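Local coordinates for protein Nrps/pks (Streptomyces albus, PDB 4OPE) that probably catalyses the decarboxylative condensation that lengthens the growing polyketide, as a ketosynthase domain of the "AT-less" oxazolomycin assembly line, at residues 119-125 / 195-201; 98-103 / 158-163; 8-14 / 259-265; 472-477 / 504-508. All blocks are in the same frame, centred on the assembly; numbering follows the deposited sequence.

Contact 1: residues 119-125 / 195-201; sequences VRTGVFV and CEVAVAG
Seven hydrogen bonds join 119-125 to 195-201. The ladder proper runs from Gly122 and Phe124: Gly122 N donates to Val197 O (2.9 Å) and Gly122 O accepts from Val199 N (2.7 Å), then Phe124 N donates to Val199 O (3.0 Å) and Phe124 O accepts from Gly201 N (2.9 Å). Before it, Arg120 O receives both Glu196 N (2.9 Å) and Val197 N (3.3 Å), while Glu196 folds back (chi1 m) so that its OE2 takes the amide of Arg120 N at 3.0 Å. The guanidinium of Arg120 instead leads away to Glu293 of the second subunit. Strands 121-125 and 197-201 are parallel, 4.4 Å apart and 15° askew, with Thr121 opposite Val197 and Val125 opposite Gly201. Their pairing illustrates a beta-alpha-beta crossover that skips a strand: from 169-173 the chain passes through helix 178-192 to 197-204, leaving 121-126 between the two strands. That helix covers the face bearing Phe124, Ala198 and Ala200, where Phe124 (chi1 m) brings CE1 to 4.3 Å from Ala198 CB. A CB on Gly122 would lie on this face too, only 2.9 Å from Cys195 SG, a clash. On the other face Val123 CG2 stands 4.4 Å from Val199 CB, and just before the strand, Val119 CG2 meets Val197 CG2 at 3.8 Å.

Contact 2: residues 98-103 / 158-163; sequences FLQTVW and RVSYFF
Leu99, Phe163 and Val159 lose the most surface where two helical segments, 98-103 and 158-163, pack with no hydrogen bond. The axes cross at -48°, 10.2 Å apart, and come together most tightly at Leu99 and Val159, whose CA atoms are 6.0 Å apart. Leu99 is a knob in a hole formed by Arg158, Val159, Phe162 and Phe163; its CD2 lies 3.9 Å from Val159 CG2 and 4.0 Å from Phe163 CE1. Val159 (chi1 t) also offers CG2 to Phe98 CD2 (3.8 Å) and Val102 CG2 (4.0 Å). Phe163 (chi1 m) inserts its ring beneath Val102, a CH-pi contact with CG1 3.8 Å from the ring centroid, and its CE2 reaches Trp103 CE3 at 3.6 Å, its plane inclined 45° to the six-membered ring of Trp103. Both helices belong to the layer covering the sheet face that bears Val123, Val125 and Val199, Phe98 touching Val125 and Val159 touching Val123, while Phe76 of strand 75-76 meets Leu99 and Arg113 of helix 113-116 meets Trp103 and Phe163.

Contact 3: residues 8-14 / 259-265; sequences EIVIVGV and DRVLAVV
This is an antiparallel strand pairing in the middle of the large mixed sheet, between segments whose nearest ends are 245 residues apart. Strand 9-14 passes strand 263-265 at 4.7 Å, their directions 145° apart. Val10 and Val264 form a non-hydrogen-bonded pair, CA to CA 4.4 Å, flanked by Val265 N to Ile9 O (3.0 Å) and Ile11 N to Ala263 O (3.0 Å). The regular pattern then breaks in a classic bulge: Leu262 (phi/psi -89/-26°) and Ala263 together face the single residue Ile11, whose O accepts from Leu262 N (2.8 Å). The bulge turns the Leu262 side chain toward strand 9-14, where its CD2 meets Val14 CG1 at 3.6 Å. Ile11 CG1 packs on Val265 CG2 (4.0 Å), on the face shared with Ile9 and Ala263; central helices 178-192 and 356-370 lie there, touching Val265 and Ala263 respectively. On the reverse face Val10 CG1 approaches Val264 CG2 (4.1 Å), beneath helix 251-256, whose Arg251 also pairs with Glu8. As the first strands of two similar halves, 9-17 and 263-272 pair at this edge and so join the two 3-2-4-5-1 sheets of the thiolase fold, which enclose those central helices.

Contact 4: residues 472-477 / 504-508; sequences LRGEGR and TVDDL
One carboxylate, that of Asp506, makes every polar link between 472-477 and 504-508, half of it through solvent. Its OD1 accepts from a water (2.8 Å) that also donates to Leu472 O at 2.9 Å; its OD2 forms a salt bridge with Arg477 NH1 at 3.2 Å, weak as a hydrogen bond. The first segment is a helix end: Leu472 and Arg473 are helical, Gly474 departs at phi/psi -101/-115°, and Arg477 N returns to Gly474 O (3.2 Å). The second is a helix start, Thr504 and Asp507 forming a capping box: Asp507 N to Thr504 OG1 3.2 Å, Thr504 N to Asp507 OD2 2.9 Å. Val505 CG1 sits between the helix end and the following turn, 3.4 Å from Leu472 O and 3.9 Å from Arg477 CA, while Leu472 CD1 touches Leu508 CD2 (3.4 Å). Arg473 of helix 458-473 is salt-bridged to Asp510 and Glu513 of helix 505-516; Leu508 rests on Val500 and Phe502 of strand 496-502, consistent with the alpha/beta linker domain of type I polyketide synthases.

Contacts 1 and 2 form a continuous layered unit, their centres 11 Å apart: Val123 CG2 lies 3.4 Å from Ser160 OG, and Val125 CG2 is 3.5 Å from Phe98 CZ, so the helix pair covers one face of the strand pair. Contact 3 belongs to the same sheet, 13 Å from contact 1 between centres, with strand 242-250 intervening. Helix 178-192 lies on the other face of contact 1 and also reaches contact 3; in ketosynthases the nucleophilic cysteine typically precedes this helix, and both contacts pack against its later turns, not the end nearest that cysteine. Contact 4 stands apart, its centre 27 to 34 Å from the others and its nearest atoms about 11 Å from contact 3.

Contact 1: residues 119-125 / 195-201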
loop_
_atom_site.group_PDB
_atom_site.type_symbol
_atom_site.label_atom_id
_atom_site.label_comp_id
_atom_site.label_asym_id
_atom_site.label_seq_id
_atom_site.Cartn_x
_atom_site.Cartn_y
_atom_site.Cartn_z
ATOM N N VAL A 119 10.065 1.243 21.850
ATOM C CA VAL A 119 8.856 0.591 21.385
ATOM C C VAL A 119 9.023 0.404 19.909
ATOM O O VAL A 119 9.788 1.100 19.287
ATOM C CB VAL A 119 7.569 1.409 21.633
ATOM C CG1 VAL A 119 7.303 1.586 23.114
ATOM C CG2 VAL A 119 7.638 2.769 20.965
ATOM N N ARG A 120 8.267 -0.519 19.354
ATOM C CA ARG A 120 8.303 -0.779 17.963
ATOM C C ARG A 120 7.324 0.098 17.221
ATOM O O ARG A 120 6.143 0.123 17.548
ATOM C CB ARG A 120 7.938 -2.197 17.791
ATOM C CG ARG A 120 8.481 -2.777 16.523
ATOM C CD ARG A 120 7.835 -4.110 16.446
ATOM N NE ARG A 120 8.716 -5.122 15.938
ATOM C CZ ARG A 120 8.389 -6.394 15.947
ATOM N NH1 ARG A 120 7.208 -6.786 16.451
ATOM N NH2 ARG A 120 9.244 -7.261 15.439
ATOM N N THR A 121 7.811 0.836 16.226
ATOM C CA THR A 121 6.974 1.832 15.558
ATOM C C THR A 121 6.782 1.495 14.094
ATOM O O THR A 121 7.741 1.228 13.396
ATOM C CB THR A 121 7.538 3.249 15.720
ATOM O OG1 THR A 121 7.684 3.544 17.128
ATOM C CG2 THR A 121 6.598 4.289 15.094
ATOM N N GLY A 122 5.517 1.478 13.651
ATOM C CA GLY A 122 5.187 1.222 12.251
ATOM C C GLY A 122 4.956 2.526 11.481
ATOM O O GLY A 122 4.672 3.562 12.080
ATOM N N VAL A 123 5.079 2.446 10.155
ATOM C CA VAL A 123 4.786 3.553 9.227
ATOM C C VAL A 123 3.929 3.043 8.096
ATOM O O VAL A 123 4.254 2.011 7.484
ATOM C CB VAL A 123 6.051 4.072 8.606
ATOM C CG1 VAL A 123 5.736 5.140 7.576
ATOM C CG2 VAL A 123 6.959 4.604 9.690
ATOM N N PHE A 124 2.841 3.778 7.857
ATOM C CA PHE A 124 1.777 3.488 6.883
ATOM C C PHE A 124 1.351 4.806 6.225
ATOM O O PHE A 124 0.826 5.714 6.889
ATOM C CB PHE A 124 0.567 2.894 7.585
ATOM C CG PHE A 124 0.862 1.656 8.372
ATOM C CD1 PHE A 124 1.449 1.723 9.618
ATOM C CD2 PHE A 124 0.550 0.429 7.865
ATOM C CE1 PHE A 124 1.724 0.577 10.344
ATOM C CE2 PHE A 124 0.839 -0.732 8.570
ATOM C CZ PHE A 124 1.421 -0.660 9.818
ATOM N N VAL A 125 1.602 4.926 4.925
ATOM C CA VAL A 125 1.410 6.183 4.201
ATOM C C VAL A 125 0.722 5.932 2.918
ATOM O O VAL A 125 1.100 5.038 2.191
ATOM C CB VAL A 125 2.758 6.890 3.931
ATOM C CG1 VAL A 125 3.694 6.049 3.075
ATOM C CG2 VAL A 125 2.554 8.296 3.356
ATOM N N CYS A 195 3.209 -3.786 15.776
ATOM C CA CYS A 195 3.921 -2.712 16.404
ATOM C C CYS A 195 3.121 -2.177 17.598
ATOM O O CYS A 195 2.088 -2.736 17.923
ATOM C CB CYS A 195 4.245 -1.612 15.382
ATOM S SG CYS A 195 2.816 -0.980 14.477
ATOM N N GLU A 196 3.647 -1.158 18.284
ATOM C CA GLU A 196 3.001 -0.608 19.483
ATOM C C GLU A 196 2.564 0.797 19.261
ATOM O O GLU A 196 1.637 1.257 19.884
ATOM C CB GLU A 196 3.947 -0.655 20.700
ATOM C CG GLU A 196 4.336 -2.079 21.118
ATOM C CD GLU A 196 5.775 -2.181 21.635
ATOM O OE1 GLU A 196 6.025 -1.894 22.833
ATOM O OE2 GLU A 196 6.671 -2.562 20.841
ATOM N N VAL A 197 3.281 1.484 18.398
ATOM C CA VAL A 197 3.001 2.832 18.030
ATOM C C VAL A 197 3.030 2.826 16.525
ATOM O O VAL A 197 3.749 1.991 15.943
ATOM C CB VAL A 197 4.099 3.733 18.562
ATOM C CG1 VAL A 197 3.971 5.143 18.002
ATOM C CG2 VAL A 197 4.028 3.753 20.064
ATOM N N ALA A 198 2.238 3.701 15.891
ATOM C CA ALA A 198 2.238 3.780 14.410
ATOM C C ALA A 198 2.117 5.177 13.840
ATOM O O ALA A 198 1.426 6.011 14.391
ATOM C CB ALA A 198 1.116 2.928 13.857
ATOM N N VAL A 199 2.793 5.440 12.747
ATOM C CA VAL A 199 2.573 6.690 12.019
ATOM C C VAL A 199 1.662 6.359 10.884
ATOM O O VAL A 199 1.988 5.486 10.119
ATOM C CB VAL A 199 3.870 7.191 11.410
ATOM C CG1 VAL A 199 3.645 8.351 10.463
ATOM C CG2 VAL A 199 4.810 7.572 12.518
ATOM N N ALA A 200 0.521 7.024 10.767
ATOM C CA ALA A 200 -0.357 6.849 9.570
ATOM C C ALA A 200 -0.527 8.170 8.919
ATOM O O ALA A 200 -0.853 9.143 9.583
ATOM C CB ALA A 200 -1.735 6.353 9.987
ATOM N N GLY A 201 -0.336 8.224 7.626
ATOM C CA GLY A 201 -0.469 9.498 6.933
ATOM C C GLY A 201 -0.740 9.338 5.458
ATOM O O GLY A 201 -0.969 8.220 4.942
#

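Contact 2: residues 98-103 / 158-163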
loop_
_atom_site.group_PDB
_atom_site.type_symbol
_atom_site.label_atom_id
_atom_site.label_comp_id
_atom_site.label_asym_id
_atom_site.label_seq_id
_atom_site.Cartn_x
_atom_site.Cartn_y
_atom_site.Cartn_z
ATOM N N PHE A 98 6.919 14.544 3.241
ATOM C CA PHE A 98 6.476 13.634 4.253
ATOM C C PHE A 98 7.518 13.434 5.383
ATOM O O PHE A 98 7.165 13.216 6.536
ATOM C CB PHE A 98 6.092 12.309 3.625
ATOM C CG PHE A 98 5.315 11.434 4.520
ATOM C CD1 PHE A 98 4.086 11.831 5.000
ATOM C CD2 PHE A 98 5.794 10.235 4.897
ATOM C CE1 PHE A 98 3.346 11.027 5.858
ATOM C CE2 PHE A 98 5.054 9.419 5.757
ATOM C CZ PHE A 98 3.832 9.825 6.239
ATOM N N LEU A 99 8.791 13.539 5.052
ATOM C CA LEU A 99 9.806 13.459 6.071
ATOM C C LEU A 99 9.681 14.610 7.055
ATOM O O LEU A 99 9.699 14.419 8.285
ATOM C CB LEU A 99 11.176 13.506 5.455
ATOM C CG LEU A 99 11.807 12.195 5.084
ATOM C CD1 LEU A 99 13.000 12.543 4.227
ATOM C CD2 LEU A 99 12.247 11.406 6.307
ATOM N N GLN A 100 9.519 15.815 6.532
ATOM C CA GLN A 100 9.318 16.949 7.420
ATOM C C GLN A 100 8.014 16.811 8.220
ATOM O O GLN A 100 7.991 17.115 9.410
ATOM C CB GLN A 100 9.415 18.259 6.661
ATOM C CG GLN A 100 10.780 18.405 5.946
ATOM C CD GLN A 100 10.888 19.693 5.113
ATOM O OE1 GLN A 100 9.902 20.196 4.663
ATOM N NE2 GLN A 100 12.091 20.179 4.876
ATOM N N THR A 101 6.957 16.307 7.589
ATOM C CA THR A 101 5.701 16.085 8.273
ATOM C C THR A 101 5.879 15.136 9.431
ATOM O O THR A 101 5.436 15.398 10.540
ATOM C CB THR A 101 4.678 15.521 7.289
ATOM O OG1 THR A 101 4.427 16.514 6.284
ATOM C CG2 THR A 101 3.390 15.115 7.980
ATOM N N VAL A 102 6.587 14.048 9.229
ATOM C CA VAL A 102 6.765 13.116 10.346
ATOM C C VAL A 102 7.543 13.747 11.475
ATOM O O VAL A 102 7.204 13.573 12.652
ATOM C CB VAL A 102 7.378 11.791 9.914
ATOM C CG1 VAL A 102 7.603 10.897 11.117
ATOM C CG2 VAL A 102 6.417 11.117 8.948
ATOM N N TRP A 103 8.566 14.509 11.124
ATOM C CA TRP A 103 9.311 15.252 12.139
ATOM C C TRP A 103 8.344 16.124 12.943
ATOM O O TRP A 103 8.373 16.109 14.187
ATOM C CB TRP A 103 10.403 16.146 11.539
ATOM C CG TRP A 103 11.238 16.733 12.623
ATOM C CD1 TRP A 103 11.056 17.925 13.266
ATOM C CD2 TRP A 103 12.379 16.115 13.236
ATOM N NE1 TRP A 103 12.028 18.102 14.243
ATOM C CE2 TRP A 103 12.841 17.000 14.258
ATOM C CE3 TRP A 103 13.054 14.909 13.025
ATOM C CZ2 TRP A 103 13.930 16.696 15.069
ATOM C CZ3 TRP A 103 14.157 14.611 13.828
ATOM C CH2 TRP A 103 14.584 15.502 14.831
ATOM N N ARG A 158 12.075 5.525 3.783
ATOM C CA ARG A 158 12.920 6.603 4.175
ATOM C C ARG A 158 12.523 7.176 5.559
ATOM O O ARG A 158 13.378 7.437 6.423
ATOM C CB ARG A 158 12.909 7.667 3.103
ATOM C CG ARG A 158 13.967 8.748 3.327
ATOM C CD ARG A 158 14.431 9.332 2.004
ATOM N NE ARG A 158 15.753 8.840 1.670
ATOM C CZ ARG A 158 16.222 8.618 0.446
ATOM N NH1 ARG A 158 15.497 8.810 -0.638
ATOM N NH2 ARG A 158 17.452 8.181 0.310
ATOM N N VAL A 159 11.246 7.341 5.802
ATOM C CA VAL A 159 10.821 7.664 7.170
ATOM C C VAL A 159 11.295 6.586 8.187
ATOM O O VAL A 159 11.905 6.891 9.244
ATOM C CB VAL A 159 9.306 7.887 7.219
ATOM C CG1 VAL A 159 8.786 7.875 8.648
ATOM C CG2 VAL A 159 9.016 9.219 6.592
ATOM N N SER A 160 11.038 5.330 7.859
ATOM C CA SER A 160 11.413 4.275 8.771
ATOM C C SER A 160 12.936 4.289 9.092
ATOM O O SER A 160 13.344 4.078 10.228
ATOM C CB SER A 160 10.948 2.912 8.247
ATOM O OG SER A 160 9.531 2.790 8.336
ATOM N N TYR A 161 13.751 4.580 8.085
ATOM C CA TYR A 161 15.176 4.558 8.217
ATOM C C TYR A 161 15.645 5.688 9.123
ATOM O O TYR A 161 16.311 5.469 10.125
ATOM C CB TYR A 161 15.799 4.713 6.862
ATOM C CG TYR A 161 17.235 5.067 6.929
ATOM C CD1 TYR A 161 18.175 4.117 7.350
ATOM C CD2 TYR A 161 17.674 6.328 6.563
ATOM C CE1 TYR A 161 19.519 4.417 7.410
ATOM C CE2 TYR A 161 19.010 6.660 6.648
ATOM C CZ TYR A 161 19.940 5.706 7.070
ATOM O OH TYR A 161 21.289 6.013 7.132
ATOM N N PHE A 162 15.253 6.896 8.778
ATOM C CA PHE A 162 15.714 8.078 9.432
ATOM C C PHE A 162 15.229 8.195 10.853
ATOM O O PHE A 162 15.925 8.733 11.680
ATOM C CB PHE A 162 15.275 9.318 8.651
ATOM C CG PHE A 162 15.720 10.603 9.266
ATOM C CD1 PHE A 162 17.041 11.046 9.130
ATOM C CD2 PHE A 162 14.841 11.373 10.009
ATOM C CE1 PHE A 162 17.449 12.242 9.685
ATOM C CE2 PHE A 162 15.248 12.568 10.585
ATOM C CZ PHE A 162 16.555 13.006 10.414
ATOM N N PHE A 163 14.025 7.762 11.152
ATOM C CA PHE A 163 13.512 7.892 12.528
ATOM C C PHE A 163 13.722 6.640 13.349
ATOM O O PHE A 163 13.323 6.587 14.514
ATOM C CB PHE A 163 12.006 8.183 12.488
ATOM C CG PHE A 163 11.688 9.535 11.981
ATOM C CD1 PHE A 163 11.599 9.777 10.639
ATOM C CD2 PHE A 163 11.481 10.576 12.862
ATOM C CE1 PHE A 163 11.288 11.059 10.180
ATOM C CE2 PHE A 163 11.189 11.857 12.399
ATOM C CZ PHE A 163 11.113 12.099 11.054
#

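Contact 3: residues 8-14 / 259-265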
loop_
_atom_site.group_PDB
_atom_site.type_symbol
_atom_site.label_atom_id
_atom_site.label_comp_id
_atom_site.label_asym_id
_atom_site.label_seq_id
_atom_site.Cartn_x
_atom_site.Cartn_y
_atom_site.Cartn_z
ATOM N N GLU A 8 -8.050 0.467 23.594
ATOM C CA GLU A 8 -8.445 1.209 22.443
ATOM C C GLU A 8 -7.183 1.789 21.828
ATOM O O GLU A 8 -6.157 1.931 22.495
ATOM C CB GLU A 8 -9.412 2.319 22.862
ATOM C CG GLU A 8 -10.448 1.907 23.917
ATOM C CD GLU A 8 -11.437 3.025 24.220
ATOM O OE1 GLU A 8 -11.026 3.985 24.923
ATOM O OE2 GLU A 8 -12.610 2.939 23.747
ATOM N N ILE A 9 -7.266 2.134 20.554
ATOM C CA ILE A 9 -6.243 2.897 19.947
ATOM C C ILE A 9 -6.624 4.342 20.067
ATOM O O ILE A 9 -7.799 4.661 19.923
ATOM C CB ILE A 9 -6.162 2.597 18.479
ATOM C CG1 ILE A 9 -5.930 1.108 18.265
ATOM C CG2 ILE A 9 -5.047 3.412 17.847
ATOM C CD1 ILE A 9 -4.723 0.589 18.977
ATOM N N VAL A 10 -5.631 5.213 20.295
ATOM C CA VAL A 10 -5.831 6.655 20.330
ATOM C C VAL A 10 -4.811 7.383 19.482
ATOM O O VAL A 10 -3.765 6.841 19.148
ATOM C CB VAL A 10 -5.712 7.212 21.745
ATOM C CG1 VAL A 10 -6.769 6.581 22.656
ATOM C CG2 VAL A 10 -4.306 6.996 22.309
ATOM N N ILE A 11 -5.158 8.604 19.116
ATOM C CA ILE A 11 -4.307 9.460 18.364
ATOM C C ILE A 11 -3.683 10.439 19.353
ATOM O O ILE A 11 -4.373 11.170 20.060
ATOM C CB ILE A 11 -5.107 10.295 17.341
ATOM C CG1 ILE A 11 -5.650 9.420 16.219
ATOM C CG2 ILE A 11 -4.261 11.441 16.743
ATOM C CD1 ILE A 11 -6.574 10.184 15.293
ATOM N N VAL A 12 -2.372 10.522 19.339
ATOM C CA VAL A 12 -1.705 11.388 20.275
ATOM C C VAL A 12 -0.912 12.491 19.626
ATOM O O VAL A 12 -0.200 13.166 20.294
ATOM C CB VAL A 12 -0.754 10.594 21.168
ATOM C CG1 VAL A 12 -1.493 9.464 21.845
ATOM C CG2 VAL A 12 0.445 10.072 20.371
ATOM N N GLY A 13 -0.992 12.663 18.326
ATOM C CA GLY A 13 -0.380 13.860 17.705
ATOM C C GLY A 13 -0.793 13.938 16.261
ATOM O O GLY A 13 -1.162 12.955 15.683
ATOM N N VAL A 14 -0.709 15.106 15.681
ATOM C CA VAL A 14 -1.068 15.278 14.270
ATOM C C VAL A 14 -0.251 16.401 13.694
ATOM O O VAL A 14 0.096 17.347 14.399
ATOM C CB VAL A 14 -2.601 15.570 14.104
ATOM C CG1 VAL A 14 -3.072 16.736 15.004
ATOM C CG2 VAL A 14 -3.005 15.786 12.639
ATOM N N ASP A 259 0.579 11.246 27.500
ATOM C CA ASP A 259 0.443 11.955 26.218
ATOM C C ASP A 259 -0.814 12.773 26.266
ATOM O O ASP A 259 -1.754 12.413 26.952
ATOM C CB ASP A 259 0.328 11.021 25.035
ATOM C CG ASP A 259 1.516 10.150 24.869
ATOM O OD1 ASP A 259 2.651 10.650 24.778
ATOM O OD2 ASP A 259 1.314 8.930 24.836
ATOM N N ARG A 260 -0.836 13.865 25.520
ATOM C CA ARG A 260 -2.083 14.533 25.250
ATOM C C ARG A 260 -2.833 13.673 24.205
ATOM O O ARG A 260 -2.308 13.389 23.136
ATOM C CB ARG A 260 -1.815 15.960 24.763
ATOM C CG ARG A 260 -3.053 16.770 24.477
ATOM C CD ARG A 260 -2.702 18.223 24.214
ATOM N NE ARG A 260 -1.665 18.361 23.182
ATOM C CZ ARG A 260 -1.251 19.520 22.680
ATOM N NH1 ARG A 260 -1.801 20.664 23.081
ATOM N NH2 ARG A 260 -0.307 19.533 21.748
ATOM N N VAL A 261 -4.034 13.218 24.546
ATOM C CA VAL A 261 -4.837 12.382 23.652
ATOM C C VAL A 261 -5.782 13.259 22.810
ATOM O O VAL A 261 -6.580 14.019 23.331
ATOM C CB VAL A 261 -5.609 11.351 24.477
ATOM C CG1 VAL A 261 -6.558 10.571 23.614
ATOM C CG2 VAL A 261 -4.646 10.375 25.094
ATOM N N LEU A 262 -5.700 13.145 21.499
ATOM C CA LEU A 262 -6.498 13.991 20.614
ATOM C C LEU A 262 -7.853 13.418 20.281
ATOM O O LEU A 262 -8.779 14.160 19.920
ATOM C CB LEU A 262 -5.741 14.212 19.308
ATOM C CG LEU A 262 -4.786 15.414 19.268
ATOM C CD1 LEU A 262 -4.154 15.657 20.604
ATOM C CD2 LEU A 262 -3.689 15.244 18.262
ATOM N N ALA A 263 -7.961 12.095 20.350
ATOM C CA ALA A 263 -9.181 11.404 19.974
ATOM C C ALA A 263 -8.985 9.913 20.181
ATOM O O ALA A 263 -7.882 9.376 20.063
ATOM C CB ALA A 263 -9.529 11.678 18.514
ATOM N N VAL A 264 -10.080 9.250 20.482
ATOM C CA VAL A 264 -10.098 7.817 20.560
ATOM C C VAL A 264 -10.642 7.332 19.249
ATOM O O VAL A 264 -11.722 7.787 18.806
ATOM C CB VAL A 264 -11.075 7.352 21.657
ATOM C CG1 VAL A 264 -11.186 5.842 21.677
ATOM C CG2 VAL A 264 -10.637 7.897 22.996
ATOM N N VAL A 265 -9.924 6.389 18.647
ATOM C CA VAL A 265 -10.364 5.766 17.432
ATOM C C VAL A 265 -11.327 4.635 17.743
ATOM O O VAL A 265 -10.908 3.517 17.989
ATOM C CB VAL A 265 -9.169 5.237 16.676
ATOM C CG1 VAL A 265 -9.614 4.512 15.386
ATOM C CG2 VAL A 265 -8.258 6.424 16.349
#

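Contact 4: residues 472-477 / 504-508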
loop_
_atom_site.group_PDB
_atom_site.type_symbol
_atom_site.label_atom_id
_atom_site.label_comp_id
_atom_site.label_asym_id
_atom_site.label_seq_id
_atom_site.Cartn_x
_atom_site.Cartn_y
_atom_site.Cartn_z
ATOM N N LEU A 472 4.210 33.241 21.112
ATOM C CA LEU A 472 3.977 33.611 22.516
ATOM C C LEU A 472 3.326 34.967 22.682
ATOM O O LEU A 472 2.682 35.207 23.678
ATOM C CB LEU A 472 5.301 33.625 23.273
ATOM C CG LEU A 472 6.039 32.296 23.495
ATOM C CD1 LEU A 472 7.391 32.585 24.104
ATOM C CD2 LEU A 472 5.278 31.329 24.388
ATOM N N ARG A 473 3.506 35.850 21.705
ATOM C CA ARG A 473 2.789 37.111 21.648
ATOM C C ARG A 473 1.374 36.934 21.061
ATOM O O ARG A 473 0.497 37.755 21.295
ATOM C CB ARG A 473 3.527 38.078 20.744
ATOM C CG ARG A 473 4.883 38.514 21.207
ATOM C CD ARG A 473 4.757 39.589 22.247
ATOM N NE ARG A 473 6.082 40.093 22.592
ATOM C CZ ARG A 473 6.458 40.510 23.804
ATOM N NH1 ARG A 473 5.626 40.482 24.830
ATOM N NH2 ARG A 473 7.703 40.939 23.992
ATOM N N GLY A 474 1.175 35.885 20.263
ATOM C CA GLY A 474 -0.095 35.652 19.561
ATOM C C GLY A 474 -0.943 34.618 20.256
ATOM O O GLY A 474 -1.335 34.806 21.402
ATOM N N GLU A 475 -1.170 33.486 19.610
ATOM C CA GLU A 475 -2.110 32.509 20.161
ATOM C C GLU A 475 -1.519 31.814 21.371
ATOM O O GLU A 475 -2.225 31.178 22.128
ATOM C CB GLU A 475 -2.555 31.473 19.117
ATOM C CG GLU A 475 -2.927 32.053 17.744
ATOM C CD GLU A 475 -4.320 31.659 17.229
ATOM O OE1 GLU A 475 -4.407 31.058 16.122
ATOM O OE2 GLU A 475 -5.328 31.978 17.914
ATOM N N GLY A 476 -0.216 31.925 21.568
ATOM C CA GLY A 476 0.391 31.288 22.714
ATOM C C GLY A 476 0.406 32.068 24.004
ATOM O O GLY A 476 0.890 31.546 25.017
ATOM N N ARG A 477 -0.108 33.301 23.984
ATOM C CA ARG A 477 -0.108 34.142 25.178
ATOM C C ARG A 477 -0.911 33.527 26.314
ATOM O O ARG A 477 -0.564 33.682 27.458
ATOM C CB ARG A 477 -0.627 35.532 24.879
ATOM C CG ARG A 477 -0.245 36.494 25.964
ATOM C CD ARG A 477 -0.766 37.892 25.691
ATOM N NE ARG A 477 -0.469 38.765 26.825
ATOM C CZ ARG A 477 -1.113 38.733 27.984
ATOM N NH1 ARG A 477 -0.749 39.563 28.959
ATOM N NH2 ARG A 477 -2.119 37.883 28.178
ATOM N N THR A 504 6.871 34.064 33.154
ATOM C CA THR A 504 5.661 34.127 32.380
ATOM C C THR A 504 5.971 34.173 30.902
ATOM O O THR A 504 7.090 34.430 30.456
ATOM C CB THR A 504 4.881 35.427 32.659
ATOM O OG1 THR A 504 5.650 36.548 32.195
ATOM C CG2 THR A 504 4.616 35.568 34.114
ATOM N N VAL A 505 4.922 33.972 30.138
ATOM C CA VAL A 505 4.989 34.043 28.714
ATOM C C VAL A 505 5.439 35.418 28.187
ATOM O O VAL A 505 6.280 35.492 27.307
ATOM C CB VAL A 505 3.628 33.626 28.200
ATOM C CG1 VAL A 505 3.418 34.134 26.819
ATOM C CG2 VAL A 505 3.527 32.119 28.256
ATOM N N ASP A 506 4.904 36.497 28.723
ATOM C CA ASP A 506 5.270 37.833 28.228
ATOM C C ASP A 506 6.738 38.100 28.484
ATOM O O ASP A 506 7.465 38.660 27.630
ATOM C CB ASP A 506 4.526 38.932 28.954
ATOM C CG ASP A 506 3.096 39.011 28.598
ATOM O OD1 ASP A 506 2.638 38.137 27.829
ATOM O OD2 ASP A 506 2.427 39.964 29.110
ATOM N N ASP A 507 7.186 37.735 29.676
ATOM C CA ASP A 507 8.554 38.044 29.962
ATOM C C ASP A 507 9.487 37.147 29.197
ATOM O O ASP A 507 10.572 37.556 28.898
ATOM C CB ASP A 507 8.854 38.200 31.478
ATOM C CG ASP A 507 8.989 36.904 32.208
ATOM O OD1 ASP A 507 9.957 36.169 31.929
ATOM O OD2 ASP A 507 8.161 36.672 33.129
ATOM N N LEU A 508 9.048 35.955 28.823
ATOM C CA LEU A 508 9.825 35.110 27.905
ATOM C C LEU A 508 9.917 35.744 26.505
ATOM O O LEU A 508 11.022 35.886 25.960
ATOM C CB LEU A 508 9.184 33.748 27.797
ATOM C CG LEU A 508 9.790 32.743 26.811
ATOM C CD1 LEU A 508 11.242 32.495 27.126
ATOM C CD2 LEU A 508 8.997 31.450 26.901
HETATM O O HOH W 1 3.454 37.582 25.247
#